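Local coordinates for protein mandelate racemase/muconate lactonizing enzyme/Enolase superfamily (Rhodobacter sphaeroides, PDB 2HZG) that is of unknown specific function but belongs to the enolase superfamily, pairing an alpha+beta capping domain with a C-terminal barrel domain that holds a sodium ion, at residues I5-F11 with L29-A35; H101-E107 with G279-G285. The contacts are given in a common frame with arbitrary orientation. Residue numbers count along the deposited sequence, not the author numbering.

Interaction 1: I5-F11 with L29-A35; sequences IDAVDLF and LLVRVAA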
loop_
_atom_site.group_PDB
_atom_site.type_symbol
_atom_site.label_atom_id
_atom_site.label_comp_id
_atom_site.label_asym_id
_atom_site.label_seq_id
_atom_site.Cartn_x
_atom_site.Cartn_y
_atom_site.Cartn_z
ATOM N N ILE A 5 26.027 8.721 1.165
ATOM C CA ILE A 5 25.547 7.755 2.159
ATOM C C ILE A 5 26.425 6.517 2.122
ATOM O O ILE A 5 26.486 5.818 1.109
ATOM C CB ILE A 5 24.050 7.393 1.923
ATOM C CG1 ILE A 5 23.181 8.664 2.068
ATOM C CG2 ILE A 5 23.603 6.250 2.878
ATOM C CD1 ILE A 5 21.768 8.549 1.503
ATOM N N ASP A 6 27.115 6.247 3.229
ATOM C CA ASP A 6 28.061 5.137 3.376
ATOM C C ASP A 6 27.468 3.967 4.167
ATOM O O ASP A 6 27.950 2.852 4.095
ATOM C CB ASP A 6 29.334 5.611 4.113
ATOM C CG ASP A 6 29.936 6.888 3.521
ATOM O OD1 ASP A 6 30.307 6.897 2.329
ATOM O OD2 ASP A 6 30.064 7.887 4.260
ATOM N N ALA A 7 26.453 4.246 4.982
ATOM C CA ALA A 7 25.875 3.213 5.860
ATOM C C ALA A 7 24.418 3.529 6.163
ATOM O O ALA A 7 24.039 4.700 6.318
ATOM C CB ALA A 7 26.680 3.094 7.185
ATOM N N VAL A 8 23.604 2.487 6.238
ATOM C CA VAL A 8 22.227 2.626 6.710
ATOM C C VAL A 8 22.008 1.415 7.570
ATOM O O VAL A 8 21.940 0.283 7.056
ATOM C CB VAL A 8 21.172 2.643 5.573
ATOM C CG1 VAL A 8 19.749 2.850 6.151
ATOM C CG2 VAL A 8 21.493 3.701 4.516
ATOM N N ASP A 9 21.919 1.650 8.880
ATOM C CA ASP A 9 21.726 0.576 9.830
ATOM C C ASP A 9 20.320 0.608 10.386
ATOM O O ASP A 9 19.803 1.675 10.777
ATOM C CB ASP A 9 22.756 0.639 10.966
ATOM C CG ASP A 9 24.162 0.398 10.458
ATOM O OD1 ASP A 9 24.385 -0.664 9.831
ATOM O OD2 ASP A 9 25.013 1.293 10.630
ATOM N N LEU A 10 19.730 -0.583 10.411
ATOM C CA LEU A 10 18.327 -0.785 10.751
ATOM C C LEU A 10 18.222 -1.561 12.053
ATOM O O LEU A 10 18.699 -2.693 12.139
ATOM C CB LEU A 10 17.647 -1.573 9.630
ATOM C CG LEU A 10 17.775 -1.041 8.186
ATOM C CD1 LEU A 10 16.903 -1.875 7.202
ATOM C CD2 LEU A 10 17.413 0.447 8.104
ATOM N N PHE A 11 17.557 -0.961 13.038
ATOM C CA PHE A 11 17.429 -1.512 14.380
ATOM C C PHE A 11 15.982 -1.883 14.666
ATOM O O PHE A 11 15.135 -1.014 14.812
ATOM C CB PHE A 11 17.911 -0.479 15.403
ATOM C CG PHE A 11 19.373 -0.148 15.278
ATOM C CD1 PHE A 11 20.312 -0.808 16.081
ATOM C CD2 PHE A 11 19.812 0.804 14.353
ATOM C CE1 PHE A 11 21.668 -0.512 15.977
ATOM C CE2 PHE A 11 21.175 1.107 14.234
ATOM C CZ PHE A 11 22.104 0.439 15.050
ATOM N N LEU A 29 11.091 0.396 14.274
ATOM C CA LEU A 29 12.223 0.209 13.385
ATOM C C LEU A 29 12.958 1.544 13.291
ATOM O O LEU A 29 12.438 2.497 12.720
ATOM C CB LEU A 29 11.812 -0.312 11.998
ATOM C CG LEU A 29 13.013 -0.535 11.042
ATOM C CD1 LEU A 29 13.967 -1.631 11.519
ATOM C CD2 LEU A 29 12.521 -0.863 9.650
ATOM N N LEU A 30 14.147 1.608 13.893
ATOM C CA LEU A 30 14.955 2.825 13.856
ATOM C C LEU A 30 15.989 2.727 12.738
ATOM O O LEU A 30 16.444 1.645 12.386
ATOM C CB LEU A 30 15.646 3.063 15.209
ATOM C CG LEU A 30 14.785 3.331 16.457
ATOM C CD1 LEU A 30 15.686 3.818 17.589
ATOM C CD2 LEU A 30 13.696 4.374 16.199
ATOM N N VAL A 31 16.342 3.870 12.175
ATOM C CA VAL A 31 17.191 3.894 11.001
ATOM C C VAL A 31 18.296 4.887 11.279
ATOM O O VAL A 31 18.021 6.063 11.530
ATOM C CB VAL A 31 16.420 4.367 9.723
ATOM C CG1 VAL A 31 17.361 4.410 8.523
ATOM C CG2 VAL A 31 15.203 3.461 9.404
ATOM N N ARG A 32 19.540 4.412 11.241
ATOM C CA ARG A 32 20.682 5.309 11.386
ATOM C C ARG A 32 21.392 5.391 10.052
ATOM O O ARG A 32 21.892 4.380 9.553
ATOM C CB ARG A 32 21.657 4.811 12.472
ATOM C CG ARG A 32 22.826 5.786 12.733
ATOM C CD ARG A 32 23.862 5.235 13.711
ATOM N NE ARG A 32 24.418 3.962 13.269
ATOM C CZ ARG A 32 24.872 3.007 14.079
ATOM N NH1 ARG A 32 24.858 3.180 15.407
ATOM N NH2 ARG A 32 25.339 1.874 13.557
ATOM N N VAL A 33 21.436 6.587 9.479
ATOM C CA VAL A 33 22.134 6.809 8.221
ATOM C C VAL A 33 23.477 7.488 8.539
ATOM O O VAL A 33 23.527 8.401 9.383
ATOM C CB VAL A 33 21.296 7.676 7.249
ATOM C CG1 VAL A 33 22.063 7.938 5.943
ATOM C CG2 VAL A 33 19.933 7.006 6.948
ATOM N N ALA A 34 24.546 7.024 7.895
ATOM C CA ALA A 34 25.866 7.651 8.009
ATOM C C ALA A 34 26.321 8.143 6.640
ATOM O O ALA A 34 26.264 7.401 5.656
ATOM C CB ALA A 34 26.912 6.664 8.594
ATOM N N ALA A 35 26.790 9.382 6.590
ATOM C CA ALA A 35 27.384 9.925 5.377
ATOM C C ALA A 35 28.661 10.640 5.793
ATOM O O ALA A 35 28.608 11.728 6.365
ATOM C CB ALA A 35 26.424 10.885 4.674
HETATM O O HOH W 1 24.687 3.890 10.292
#
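At Leu29 the CA-CB bond points sideways, yet CD1 comes to 4.1 Å from Leu10 CB; Leu29 CA lies 3.5 Å from Phe11 O in a CA-H...O contact. Leu30 and Phe11 form a hydrogen-bonded pair, with Phe11 N to Leu30 O and Leu30 N to Phe11 O both 2.9 Å. At Val31, a non-hydrogen-bonded position opposite Leu10, the methyls take over: Val31 CG1 meets Val8 CG1 at 3.7 Å and Val31 CG2 meets Leu10 CD2 at 4.0 Å. Arg32 is the polar centre. Its backbone N and O each bond Asp9 at 2.8 Å (Arg32 N to Asp9 O, Asp9 N to Arg32 O), and Arg32 NH2 makes a 3.0 Å salt bridge with Asp9 OD2. A water ties Asp9 OD2, Arg32 O and Arg32 NE together, while Phe11 CZ lies over the guanidinium face, 3.8 Å from Arg32 NH2. The alternation and the 162° between strand axes mark an antiparallel pair; with 38-44 on the other edge of 27-35, the strands follow in chain order as a meander of the N-terminal domain. Val33 returns to the apolar face, its CG1 3.8 Å from Ile5 CG2, and that face packs on helix 99-118. Ala34 faces two residues in a classic beta bulge: Ala34 O accepts from Asp6 N (2.8 Å) and Ala7 N (3.2 Å). Beyond it, Asp6 OD2 hydrogen-bonds Gly36 N.

Interaction 2: H101-E107 with G279-G285; sequences HMLSGIE and GRIGGLG
This is a buried interdomain contact, in which helix 99-118 of the N-terminal capping domain meets the turn after barrel strand 273-276. Residues 101-107 are helical; 279-281 form a weakly bonded helix that Gly282 ends (phi/psi 108/13), and Gly283 (98/-156) is the N-cap residue of helix 284-297. The nearest CA pair is Ser104 CA to Gly282 CA, 3.8 Å; His101 CA lies 5.0 Å from Arg280 CA. Ser104 (chi1 m) points toward the turn, and its OG accepts from Gly282 N at 2.7 Å. Glu107 (chi1 t, chi2 m) spreads its carboxylate over the first turn of helix 284-297: OE1 accepts from Leu284 N at 2.8 Å, OE2 from Gly285 N at 2.9 Å. A side chain thus binds first-turn amides of a helix in another domain, which have no carbonyl of a preceding turn to pair with. An ideal CB on Gly283 would fall 2.0 Å from Glu107 OE1, so the close approach depends on its absence. His101 lays its ring edge by the turn, CD2 3.3 Å from Arg280 O, and touches Leu97 of the second subunit. Arg280 salt-bridges Glu254, a sodium ligand. Elsewhere on the helix, Met102 and Ile106 pack on strand 27-35 and helix 48-56.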
loop_
_atom_site.group_PDB
_atom_site.type_symbol
_atom_site.label_atom_id
_atom_site.label_comp_id
_atom_site.label_asym_id
_atom_site.label_seq_id
_atom_site.Cartn_x
_atom_site.Cartn_y
_atom_site.Cartn_z
ATOM N N HIS A 101 7.066 2.687 3.622
ATOM C CA HIS A 101 7.215 2.574 5.076
ATOM C C HIS A 101 8.687 2.496 5.459
ATOM O O HIS A 101 9.119 3.141 6.421
ATOM C CB HIS A 101 6.439 1.353 5.579
ATOM C CG HIS A 101 4.991 1.636 5.831
ATOM N ND1 HIS A 101 4.175 0.782 6.546
ATOM C CD2 HIS A 101 4.220 2.692 5.486
ATOM C CE1 HIS A 101 2.961 1.301 6.622
ATOM N NE2 HIS A 101 2.966 2.464 5.995
ATOM N N MET A 102 9.455 1.727 4.685
ATOM C CA MET A 102 10.910 1.666 4.830
ATOM C C MET A 102 11.533 3.032 4.502
ATOM O O MET A 102 12.360 3.544 5.263
ATOM C CB MET A 102 11.503 0.556 3.938
ATOM C CG MET A 102 13.025 0.306 4.173
ATOM S SD MET A 102 13.437 -0.193 5.872
ATOM C CE MET A 102 14.182 1.281 6.535
ATOM N N LEU A 103 11.106 3.635 3.397
ATOM C CA LEU A 103 11.578 4.970 3.025
ATOM C C LEU A 103 11.348 6.053 4.096
ATOM O O LEU A 103 12.190 6.921 4.289
ATOM C CB LEU A 103 10.931 5.424 1.722
ATOM C CG LEU A 103 11.245 6.846 1.222
ATOM C CD1 LEU A 103 12.772 7.054 0.950
ATOM C CD2 LEU A 103 10.444 7.114 -0.029
ATOM N N SER A 104 10.189 6.027 4.755
ATOM C CA SER A 104 9.849 7.042 5.750
ATOM C C SER A 104 10.982 7.316 6.754
ATOM O O SER A 104 11.380 8.474 6.953
ATOM C CB SER A 104 8.564 6.656 6.503
ATOM O OG SER A 104 7.429 6.685 5.636
ATOM N N GLY A 105 11.460 6.253 7.402
ATOM C CA GLY A 105 12.509 6.352 8.422
ATOM C C GLY A 105 13.836 6.828 7.833
ATOM O O GLY A 105 14.546 7.607 8.458
ATOM N N ILE A 106 14.148 6.359 6.621
ATOM C CA ILE A 106 15.370 6.763 5.906
ATOM C C ILE A 106 15.331 8.241 5.580
ATOM O O ILE A 106 16.276 8.956 5.860
ATOM C CB ILE A 106 15.563 5.949 4.602
ATOM C CG1 ILE A 106 15.865 4.489 4.944
ATOM C CG2 ILE A 106 16.681 6.574 3.677
ATOM C CD1 ILE A 106 15.616 3.530 3.817
ATOM N N GLU A 107 14.221 8.688 5.006
ATOM C CA GLU A 107 14.058 10.059 4.555
ATOM C C GLU A 107 14.147 11.049 5.737
ATOM O O GLU A 107 14.849 12.059 5.659
ATOM C CB GLU A 107 12.736 10.178 3.769
ATOM C CG GLU A 107 12.547 11.464 2.931
ATOM C CD GLU A 107 11.952 12.617 3.748
ATOM O OE1 GLU A 107 11.851 12.537 5.019
ATOM O OE2 GLU A 107 11.551 13.609 3.118
ATOM N N GLY A 279 6.308 8.836 9.733
ATOM C CA GLY A 279 6.827 7.463 9.743
ATOM C C GLY A 279 6.137 6.488 8.790
ATOM O O GLY A 279 6.537 5.322 8.705
ATOM N N ARG A 280 5.116 6.952 8.062
ATOM C CA ARG A 280 4.359 6.101 7.120
ATOM C C ARG A 280 4.294 6.663 5.710
ATOM O O ARG A 280 4.339 5.908 4.722
ATOM C CB ARG A 280 2.908 5.918 7.602
ATOM C CG ARG A 280 2.770 5.146 8.877
ATOM C CD ARG A 280 1.309 5.009 9.204
ATOM N NE ARG A 280 1.112 4.207 10.402
ATOM C CZ ARG A 280 0.023 4.241 11.168
ATOM N NH1 ARG A 280 -0.990 5.044 10.873
ATOM N NH2 ARG A 280 -0.044 3.469 12.240
ATOM N N ILE A 281 4.191 7.981 5.620
ATOM C CA ILE A 281 3.950 8.652 4.345
ATOM C C ILE A 281 5.199 8.837 3.455
ATOM O O ILE A 281 5.069 9.319 2.318
ATOM C CB ILE A 281 3.219 10.010 4.549
ATOM C CG1 ILE A 281 2.408 10.379 3.299
ATOM C CG2 ILE A 281 4.213 11.140 4.982
ATOM C CD1 ILE A 281 1.466 11.540 3.497
ATOM N N GLY A 282 6.378 8.455 3.946
ATOM C CA GLY A 282 7.613 8.674 3.192
ATOM C C GLY A 282 8.493 9.774 3.776
ATOM O O GLY A 282 9.427 10.237 3.121
ATOM N N GLY A 283 8.192 10.199 5.009
ATOM C CA GLY A 283 9.014 11.170 5.710
ATOM C C GLY A 283 8.495 12.589 5.634
ATOM O O GLY A 283 7.302 12.819 5.431
ATOM N N LEU A 284 9.407 13.544 5.806
ATOM C CA LEU A 284 9.038 14.955 5.971
ATOM C C LEU A 284 8.577 15.582 4.666
ATOM O O LEU A 284 7.670 16.410 4.665
ATOM C CB LEU A 284 10.216 15.761 6.543
ATOM C CG LEU A 284 10.452 15.758 8.078
ATOM C CD1 LEU A 284 10.302 14.404 8.741
ATOM C CD2 LEU A 284 11.784 16.422 8.472
ATOM N N GLY A 285 9.233 15.207 3.572
ATOM C CA GLY A 285 8.905 15.752 2.256
ATOM C C GLY A 285 7.437 15.617 1.887
ATOM O O GLY A 285 6.776 16.628 1.641
#

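Helix 99-118 joins the two contacts, whose centres lie 13 Å apart. Its Met102 and Ile106, which make no contact with 279-285, pack on the apolar face of the sheet: Met102 CE is 3.7 Å from both Leu10 CD2 and Val31 CG2, and Ile106 CG1 is 3.9 Å from Val31 CG1. Interaction 1 lies within the N-terminal domain and is partly buried, about 19 Å from the chain centre; it combines antiparallel backbone pairing, interrupted by a bulge, with one apolar and one partly polar face, burying 686 Å². Interaction 2 is buried, about 10 Å from that centre, and covers 394 Å². It spans two domains, and side-chain oxygens there accept hydrogen bonds from backbone amides of a glycine-rich turn.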